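PDB 7CSL: elongation factor 1-beta from Pyrococcus horikoshii OT-3, which probably promotes the exchange of GDP for GTP on elongation factor 1-alpha, so that the factor can again carry aminoacyl-tRNA into translation. Local coordinates for residues L38-R43 with K54-G59; D22-K27 with E75-V80. One frame throughout, in Å; residues are numbered along the deposited sequence.

Contact 1 of 2, residues L38-R43 with K54-G59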
ATOM      1  N   LEU C  38      17.184   4.911  11.925  1.00 36.76           N
ATOM      2  CA  LEU C  38      17.436   4.971  10.499  1.00 38.94           C
ATOM      3  C   LEU C  38      18.263   3.778  10.089  1.00 39.17           C
ATOM      4  O   LEU C  38      19.363   3.604  10.583  1.00 33.65           O
ATOM      5  CB  LEU C  38      18.198   6.264  10.171  1.00 39.38           C
ATOM      6  CG  LEU C  38      18.516   6.520   8.712  1.00 37.72           C
ATOM      7  CD1 LEU C  38      17.257   6.723   7.881  1.00 38.90           C
ATOM      8  CD2 LEU C  38      19.369   7.759   8.579  1.00 40.56           C
ATOM      9  N   ALA C  39      17.733   2.948   9.198  1.00 39.54           N
ATOM     10  CA  ALA C  39      18.462   1.749   8.768  1.00 40.14           C
ATOM     11  C   ALA C  39      19.474   2.082   7.685  1.00 37.04           C
ATOM     12  O   ALA C  39      20.565   1.578   7.730  1.00 38.80           O
ATOM     13  CB  ALA C  39      17.506   0.627   8.308  1.00 39.92           C
ATOM     14  N   LYS C  40      19.100   2.957   6.749  1.00 38.45           N
ATOM     15  CA  LYS C  40      19.949   3.357   5.644  1.00 41.13           C
ATOM     16  C   LYS C  40      19.306   4.436   4.776  1.00 37.91           C
ATOM     17  O   LYS C  40      18.098   4.668   4.804  1.00 35.08           O
ATOM     18  CB  LYS C  40      20.298   2.180   4.721  1.00 43.11           C
ATOM     19  CG  LYS C  40      19.110   1.538   4.035  1.00 42.94           C
ATOM     20  CD  LYS C  40      19.616   0.465   3.097  1.00 47.44           C
ATOM     21  CE  LYS C  40      18.474  -0.083   2.273  1.00 50.37           C
ATOM     22  NZ  LYS C  40      18.971  -1.231   1.488  1.00 60.85           N
ATOM     23  N   VAL C  41      20.141   5.077   3.981  1.00 33.50           N
ATOM     24  CA  VAL C  41      19.680   6.040   2.998  1.00 37.00           C
ATOM     25  C   VAL C  41      20.177   5.545   1.651  1.00 40.77           C
ATOM     26  O   VAL C  41      21.356   5.259   1.522  1.00 42.83           O
ATOM     27  CB  VAL C  41      20.232   7.449   3.285  1.00 34.82           C
ATOM     28  CG1 VAL C  41      19.518   8.469   2.414  1.00 35.45           C
ATOM     29  CG2 VAL C  41      20.025   7.807   4.746  1.00 35.73           C
ATOM     30  N   GLU C  42      19.278   5.440   0.678  1.00 39.19           N
ATOM     31  CA  GLU C  42      19.654   5.108  -0.668  1.00 42.87           C
ATOM     32  C   GLU C  42      19.350   6.284  -1.575  1.00 42.98           C
ATOM     33  O   GLU C  42      18.440   7.061  -1.309  1.00 35.88           O
ATOM     34  CB  GLU C  42      18.908   3.884  -1.141  1.00 45.65           C
ATOM     35  CG  GLU C  42      19.106   2.723  -0.202  1.00 55.09           C
ATOM     36  CD  GLU C  42      18.883   1.409  -0.871  1.00 59.48           C
ATOM     37  OE1 GLU C  42      17.801   1.228  -1.463  1.00 62.55           O
ATOM     38  OE2 GLU C  42      19.787   0.564  -0.766  1.00 63.81           O
ATOM     39  N   ARG C  43      20.110   6.379  -2.661  1.00 39.20           N
ATOM     40  CA  ARG C  43      19.860   7.373  -3.699  1.00 45.48           C
ATOM     41  C   ARG C  43      19.251   6.685  -4.892  1.00 43.96           C
ATOM     42  O   ARG C  43      19.703   5.600  -5.295  1.00 47.48           O
ATOM     43  CB  ARG C  43      21.146   8.100  -4.061  1.00 47.85           C
ATOM     44  CG  ARG C  43      21.791   8.678  -2.836  1.00 50.95           C
ATOM     45  CD  ARG C  43      22.773   9.772  -3.154  1.00 57.12           C
ATOM     46  NE  ARG C  43      23.221  10.397  -1.922  1.00 58.14           N
ATOM     47  CZ  ARG C  43      24.218  11.281  -1.826  1.00 60.23           C
ATOM     48  NH1 ARG C  43      24.894  11.679  -2.898  1.00 54.35           N
ATOM     49  NH2 ARG C  43      24.535  11.779  -0.628  1.00 57.22           N
ATOM     50  N   LYS C  54      16.086   8.111  -0.461  1.00 42.01           N
ATOM     51  CA  LYS C  54      15.142   7.181   0.177  1.00 40.19           C
ATOM     52  C   LYS C  54      15.655   6.748   1.548  1.00 36.57           C
ATOM     53  O   LYS C  54      16.624   6.030   1.666  1.00 33.21           O
ATOM     54  CB  LYS C  54      14.877   6.005  -0.752  1.00 49.12           C
ATOM     55  CG  LYS C  54      13.908   6.380  -1.869  1.00 51.05           C
ATOM     56  CD  LYS C  54      13.944   5.375  -3.014  1.00 59.18           C
ATOM     57  CE  LYS C  54      13.440   3.991  -2.648  1.00 60.61           C
ATOM     58  NZ  LYS C  54      14.533   3.029  -2.325  1.00 67.41           N
ATOM     59  N   PHE C  55      15.009   7.286   2.577  1.00 33.70           N
ATOM     60  CA  PHE C  55      15.288   7.036   3.971  1.00 33.60           C
ATOM     61  C   PHE C  55      14.487   5.847   4.509  1.00 32.88           C
ATOM     62  O   PHE C  55      13.270   5.877   4.525  1.00 35.91           O
ATOM     63  CB  PHE C  55      14.936   8.283   4.792  1.00 32.03           C
ATOM     64  CG  PHE C  55      15.910   9.427   4.604  1.00 34.06           C
ATOM     65  CD1 PHE C  55      15.896  10.184   3.451  1.00 35.48           C
ATOM     66  CD2 PHE C  55      16.842   9.739   5.590  1.00 36.96           C
ATOM     67  CE1 PHE C  55      16.788  11.232   3.295  1.00 38.22           C
ATOM     68  CE2 PHE C  55      17.735  10.779   5.441  1.00 34.24           C
ATOM     69  CZ  PHE C  55      17.725  11.507   4.293  1.00 36.99           C
ATOM     70  N   TYR C  56      15.189   4.827   4.972  1.00 34.60           N
ATOM     71  CA  TYR C  56      14.586   3.647   5.599  1.00 32.32           C
ATOM     72  C   TYR C  56      14.462   3.957   7.087  1.00 36.32           C
ATOM     73  O   TYR C  56      15.351   3.650   7.888  1.00 42.56           O
ATOM     74  CB  TYR C  56      15.408   2.415   5.286  1.00 38.66           C
ATOM     75  CG  TYR C  56      15.311   2.066   3.829  1.00 36.11           C
ATOM     76  CD1 TYR C  56      15.892   2.890   2.848  1.00 37.63           C
ATOM     77  CD2 TYR C  56      14.601   0.959   3.408  1.00 42.25           C
ATOM     78  CE1 TYR C  56      15.757   2.618   1.498  1.00 42.03           C
ATOM     79  CE2 TYR C  56      14.484   0.652   2.043  1.00 40.76           C
ATOM     80  CZ  TYR C  56      15.067   1.490   1.090  1.00 42.60           C
ATOM     81  OH  TYR C  56      14.967   1.224  -0.278  1.00 48.60           O
ATOM     82  N   VAL C  57      13.355   4.594   7.442  1.00 33.60           N
ATOM     83  CA  VAL C  57      13.122   5.018   8.830  1.00 33.68           C
ATOM     84  C   VAL C  57      12.596   3.831   9.642  1.00 36.68           C
ATOM     85  O   VAL C  57      11.649   3.195   9.220  1.00 36.15           O
ATOM     86  CB  VAL C  57      12.134   6.191   8.892  1.00 35.42           C
ATOM     87  CG1 VAL C  57      11.995   6.765  10.306  1.00 34.81           C
ATOM     88  CG2 VAL C  57      12.596   7.340   7.970  1.00 37.75           C
ATOM     89  N   LEU C  58      13.185   3.609  10.830  1.00 35.13           N
ATOM     90  CA  LEU C  58      12.764   2.609  11.781  1.00 35.65           C
ATOM     91  C   LEU C  58      11.804   3.206  12.794  1.00 33.90           C
ATOM     92  O   LEU C  58      12.019   4.306  13.354  1.00 34.84           O
ATOM     93  CB  LEU C  58      13.970   2.006  12.520  1.00 34.94           C
ATOM     94  CG  LEU C  58      15.053   1.482  11.587  1.00 40.01           C
ATOM     95  CD1 LEU C  58      16.304   1.090  12.339  1.00 38.44           C
ATOM     96  CD2 LEU C  58      14.468   0.332  10.753  1.00 43.71           C
ATOM     97  N   GLY C  59      10.749   2.479  13.055  1.00 33.43           N
ATOM     98  CA  GLY C  59       9.748   2.899  14.029  1.00 31.71           C
ATOM     99  C   GLY C  59       9.079   1.721  14.711  1.00 36.30           C
ATOM    100  O   GLY C  59       9.614   0.604  14.718  1.00 37.18           O
TER
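The contact is the body of an antiparallel beta hairpin, strand 37-47 against strand 50-59; segments 38-43 and 54-59 run antiparallel at 177°. Two backbone bonds pair Glu42 with Lys54, and the Lys54 N to Glu42 O bond, at 2.7 Å, is almost straight. Further along, Ala39 N donates to Tyr56 O (2.8 Å) and Tyr56 N to Lys40 O. Ala39 and Lys40 opposite Tyr56 form a classic beta bulge, Ala39 psi at -40°, which puts Leu38 and Val41, three residues apart, on the same face. There Val41 CG1 sits over the centre of the Phe55 ring, 3.9 Å from its centroid, while Leu38 CD1 meets the ring edge, 3.8 Å from Phe55 CD2. Leu28 of helix 21-29 and Phe74 of helix 67-75 also pack on Phe55, so this face of the sheet lies under the helices. The other face carries charge around Tyr56. Lys40 takes the crowded first torsion (chi1 62°) and then runs extended across the ring, CE 3.8 Å from the Tyr56 centroid and NZ farther out in a cation-pi contact. Lys40 NZ reaches Glu42 OE2 at 3.0 Å from above the carboxylate plane. The bent Lys54 chain brings its NZ 2.8 Å from Tyr56 OH, to which it donates, and into a long salt bridge, 3.8 Å, with Glu42 OE1. On this face Lys40 and Tyr56 also meet a chain of another protein. Helices covering one face of an antiparallel 2-3-1-4 sheet, with beta-alpha-beta-beta-alpha-beta topology, mark the ferredoxin-like alpha-beta sandwich.

Contact 2 of 2, residues D22-K27 with E75-V80; sequences DELEEK and EEVENV
Leu24 pushes its CD1 methyl into the turn formed by Val77 to Val80, touching the backbone carbonyl Glu78 O at 3.5 Å. Its CB points toward the turn, and with CG anti to the backbone N (chi1 174°) CD1 comes up against it. The same methyl meets Val80 CG2 at 3.7 Å, the two side chains crossing at about a right angle, and Val77 CG1 at 4.0 Å. Nearly one helical turn on, Lys27 lays the root of its chain on the same valine methyl, with CB 3.7 Å from Val77 CG1. Val77 and Val80 both pack on Leu28 as well, so Leu24, Lys27 and Leu28, on one side of the helix, receive the turn. This is a type II beta turn, leading from helix 67-75 into strand 80-90, the last helix-to-strand connection of the ferredoxin-like fold. Asn79 takes the positive phi (76°) usual for the third residue of such a turn, and the Val80 N to Val77 O bond that closes it is weak. Toward solvent the apolar packing gives way to charge. The Lys27 chain, bent at chi2 and chi4, brings NZ near the extended Glu78 side chain, yet too far for a direct salt bridge. A water bridges the distance: it accepts from Lys27 NZ at 2.7 Å and donates to Glu78 OE1 at 2.6 Å and to Glu23 OE1 at 3.0 Å. With both protons spent on the two glutamates, the water, together with the lysine charge, probably eases the repulsion between these carboxylates.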
ATOM      1  N   ASP C  22      24.772  15.241  -0.494  1.00 49.95           N
ATOM      2  CA  ASP C  22      25.530  14.893   0.738  1.00 50.27           C
ATOM      3  C   ASP C  22      25.165  15.851   1.897  1.00 50.08           C
ATOM      4  O   ASP C  22      24.994  15.448   3.064  1.00 53.63           O
ATOM      5  CB  ASP C  22      27.055  14.890   0.481  1.00 56.10           C
ATOM      6  CG  ASP C  22      27.490  13.849  -0.572  1.00 60.53           C
ATOM      7  OD1 ASP C  22      26.894  12.748  -0.660  1.00 61.43           O
ATOM      8  OD2 ASP C  22      28.429  14.138  -1.331  1.00 58.83           O
ATOM      9  N   GLU C  23      25.018  17.120   1.554  1.00 45.48           N
ATOM     10  CA  GLU C  23      24.670  18.158   2.504  1.00 45.62           C
ATOM     11  C   GLU C  23      23.237  17.986   2.981  1.00 43.16           C
ATOM     12  O   GLU C  23      22.959  18.142   4.173  1.00 42.55           O
ATOM     13  CB  GLU C  23      24.841  19.514   1.829  1.00 48.16           C
ATOM     14  CG  GLU C  23      24.572  20.732   2.687  1.00 59.51           C
ATOM     15  CD  GLU C  23      24.781  22.025   1.902  1.00 64.17           C
ATOM     16  OE1 GLU C  23      23.901  22.905   1.988  1.00 71.51           O
ATOM     17  OE2 GLU C  23      25.804  22.140   1.179  1.00 60.38           O
ATOM     18  N   LEU C  24      22.350  17.672   2.031  1.00 45.69           N
ATOM     19  CA  LEU C  24      20.929  17.488   2.282  1.00 43.81           C
ATOM     20  C   LEU C  24      20.687  16.229   3.137  1.00 44.04           C
ATOM     21  O   LEU C  24      19.967  16.271   4.155  1.00 38.74           O
ATOM     22  CB  LEU C  24      20.135  17.434   0.949  1.00 41.44           C
ATOM     23  CG  LEU C  24      18.657  17.091   1.101  1.00 39.14           C
ATOM     24  CD1 LEU C  24      17.953  18.214   1.862  1.00 41.14           C
ATOM     25  CD2 LEU C  24      17.977  16.875  -0.233  1.00 43.85           C
ATOM     26  N   GLU C  25      21.331  15.131   2.777  1.00 46.02           N
ATOM     27  CA  GLU C  25      21.250  13.914   3.597  1.00 50.88           C
ATOM     28  C   GLU C  25      21.595  14.188   5.046  1.00 49.69           C
ATOM     29  O   GLU C  25      20.852  13.807   5.944  1.00 48.37           O
ATOM     30  CB  GLU C  25      22.182  12.851   3.056  1.00 52.43           C
ATOM     31  CG  GLU C  25      22.075  11.490   3.739  1.00 52.67           C
ATOM     32  CD  GLU C  25      22.984  10.478   3.090  1.00 57.32           C
ATOM     33  OE1 GLU C  25      23.168  10.593   1.860  1.00 54.93           O
ATOM     34  OE2 GLU C  25      23.506   9.581   3.800  1.00 59.46           O
ATOM     35  N   GLU C  26      22.726  14.859   5.255  1.00 50.05           N
ATOM     36  CA  GLU C  26      23.218  15.166   6.594  1.00 50.74           C
ATOM     37  C   GLU C  26      22.199  15.977   7.399  1.00 47.40           C
ATOM     38  O   GLU C  26      22.091  15.780   8.609  1.00 49.82           O
ATOM     39  CB  GLU C  26      24.573  15.913   6.530  1.00 57.08           C
ATOM     40  CG  GLU C  26      25.365  15.883   7.836  1.00 64.68           C
ATOM     41  CD  GLU C  26      26.351  17.045   7.999  1.00 73.32           C
ATOM     42  OE1 GLU C  26      27.296  17.158   7.180  1.00 66.15           O
ATOM     43  OE2 GLU C  26      26.190  17.834   8.964  1.00 72.12           O
ATOM     44  N   LYS C  27      21.508  16.911   6.735  1.00 47.78           N
ATOM     45  CA  LYS C  27      20.529  17.795   7.387  1.00 49.45           C
ATOM     46  C   LYS C  27      19.259  17.058   7.744  1.00 48.32           C
ATOM     47  O   LYS C  27      18.654  17.271   8.818  1.00 43.42           O
ATOM     48  CB  LYS C  27      20.157  18.997   6.490  1.00 53.93           C
ATOM     49  CG  LYS C  27      21.013  20.245   6.727  1.00 61.58           C
ATOM     50  CD  LYS C  27      21.221  21.072   5.465  1.00 68.69           C
ATOM     51  CE  LYS C  27      21.751  22.479   5.758  1.00 74.36           C
ATOM     52  NZ  LYS C  27      20.684  23.527   5.664  1.00 78.70           N
ATOM     53  N   GLU C  75      10.145  17.966   5.144  1.00 39.52           N
ATOM     54  CA  GLU C  75       9.661  19.020   4.257  1.00 43.71           C
ATOM     55  C   GLU C  75      10.048  20.453   4.715  1.00 47.15           C
ATOM     56  O   GLU C  75       9.986  21.404   3.929  1.00 45.38           O
ATOM     57  CB  GLU C  75       8.153  18.869   4.001  1.00 50.27           C
ATOM     58  CG  GLU C  75       7.797  17.691   3.053  1.00 56.67           C
ATOM     59  CD  GLU C  75       6.333  17.669   2.582  1.00 59.30           C
ATOM     60  OE1 GLU C  75       5.530  18.437   3.138  1.00 50.87           O
ATOM     61  OE2 GLU C  75       5.972  16.903   1.638  1.00 61.53           O
ATOM     62  N   GLU C  76      10.456  20.613   5.971  1.00 49.49           N
ATOM     63  CA  GLU C  76      10.915  21.897   6.469  1.00 51.28           C
ATOM     64  C   GLU C  76      12.382  22.152   6.093  1.00 55.90           C
ATOM     65  O   GLU C  76      12.818  23.304   6.102  1.00 54.03           O
ATOM     66  CB  GLU C  76      10.719  21.989   7.993  1.00 53.72           C
ATOM     67  CG  GLU C  76       9.246  22.090   8.415  1.00 56.75           C
ATOM     68  CD  GLU C  76       8.942  21.631   9.851  1.00 63.27           C
ATOM     69  OE1 GLU C  76       9.872  21.267  10.609  1.00 58.99           O
ATOM     70  OE2 GLU C  76       7.745  21.626  10.230  1.00 64.36           O
ATOM     71  N   VAL C  77      13.141  21.101   5.763  1.00 43.48           N
ATOM     72  CA  VAL C  77      14.581  21.258   5.502  1.00 48.40           C
ATOM     73  C   VAL C  77      14.844  21.918   4.146  1.00 49.86           C
ATOM     74  O   VAL C  77      14.104  21.687   3.169  1.00 51.78           O
ATOM     75  CB  VAL C  77      15.340  19.921   5.627  1.00 45.00           C
ATOM     76  CG1 VAL C  77      16.812  20.054   5.261  1.00 54.84           C
ATOM     77  CG2 VAL C  77      15.223  19.379   7.037  1.00 48.92           C
ATOM     78  N   GLU C  78      15.891  22.752   4.115  1.00 50.55           N
ATOM     79  CA  GLU C  78      16.270  23.551   2.940  1.00 49.43           C
ATOM     80  C   GLU C  78      16.608  22.608   1.785  1.00 45.91           C
ATOM     81  O   GLU C  78      17.283  21.599   1.993  1.00 40.99           O
ATOM     82  CB  GLU C  78      17.504  24.395   3.282  1.00 51.56           C
ATOM     83  CG  GLU C  78      17.942  25.419   2.252  1.00 51.34           C
ATOM     84  CD  GLU C  78      19.236  26.098   2.686  1.00 54.49           C
ATOM     85  OE1 GLU C  78      20.289  25.878   2.042  1.00 51.75           O
ATOM     86  OE2 GLU C  78      19.211  26.807   3.719  1.00 57.61           O
ATOM     87  N   ASN C  79      16.096  22.940   0.601  1.00 41.65           N
ATOM     88  CA  ASN C  79      16.287  22.167  -0.645  1.00 40.18           C
ATOM     89  C   ASN C  79      15.465  20.869  -0.798  1.00 37.65           C
ATOM     90  O   ASN C  79      15.757  20.039  -1.647  1.00 42.26           O
ATOM     91  CB  ASN C  79      17.764  21.892  -0.907  1.00 42.50           C
ATOM     92  CG  ASN C  79      18.570  23.155  -1.103  1.00 47.17           C
ATOM     93  OD1 ASN C  79      18.025  24.256  -1.192  1.00 46.25           O
ATOM     94  ND2 ASN C  79      19.877  22.994  -1.211  1.00 46.76           N
ATOM     95  N   VAL C  80      14.434  20.724   0.015  1.00 39.82           N
ATOM     96  CA  VAL C  80      13.500  19.655  -0.098  1.00 37.26           C
ATOM     97  C   VAL C  80      12.262  20.136  -0.805  1.00 37.89           C
ATOM     98  O   VAL C  80      11.549  20.975  -0.279  1.00 38.07           O
ATOM     99  CB  VAL C  80      13.078  19.144   1.272  1.00 37.48           C
ATOM    100  CG1 VAL C  80      11.987  18.090   1.153  1.00 37.60           C
ATOM    101  CG2 VAL C  80      14.301  18.606   2.042  1.00 41.43           C
TER
HETATM  102  O   HOH W   1      21.253  23.722   3.049  1.00 55.72           O

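Along the chain the segments come in the order 22-27, 38-43, 54-59, 75-80, so the hairpin of contact 1 lies between the two halves of contact 2. Their centres are 14 Å apart. Contact 1 lies within the four-stranded antiparallel sheet, at its 37-47 edge; contact 2 lies in the layer above, where helix 21-29 meets the loop before strand 80-90, the opposite edge strand. Arg43 ties the two together, its NH2 forming salt bridges with Asp22 OD1 (2.6 Å) and Glu25 OE1. Helix 21-29 is thus shared: its acidic residues pair with the hairpin, and its Leu24 and Lys27 pack on the final loop, within one compact exchange domain.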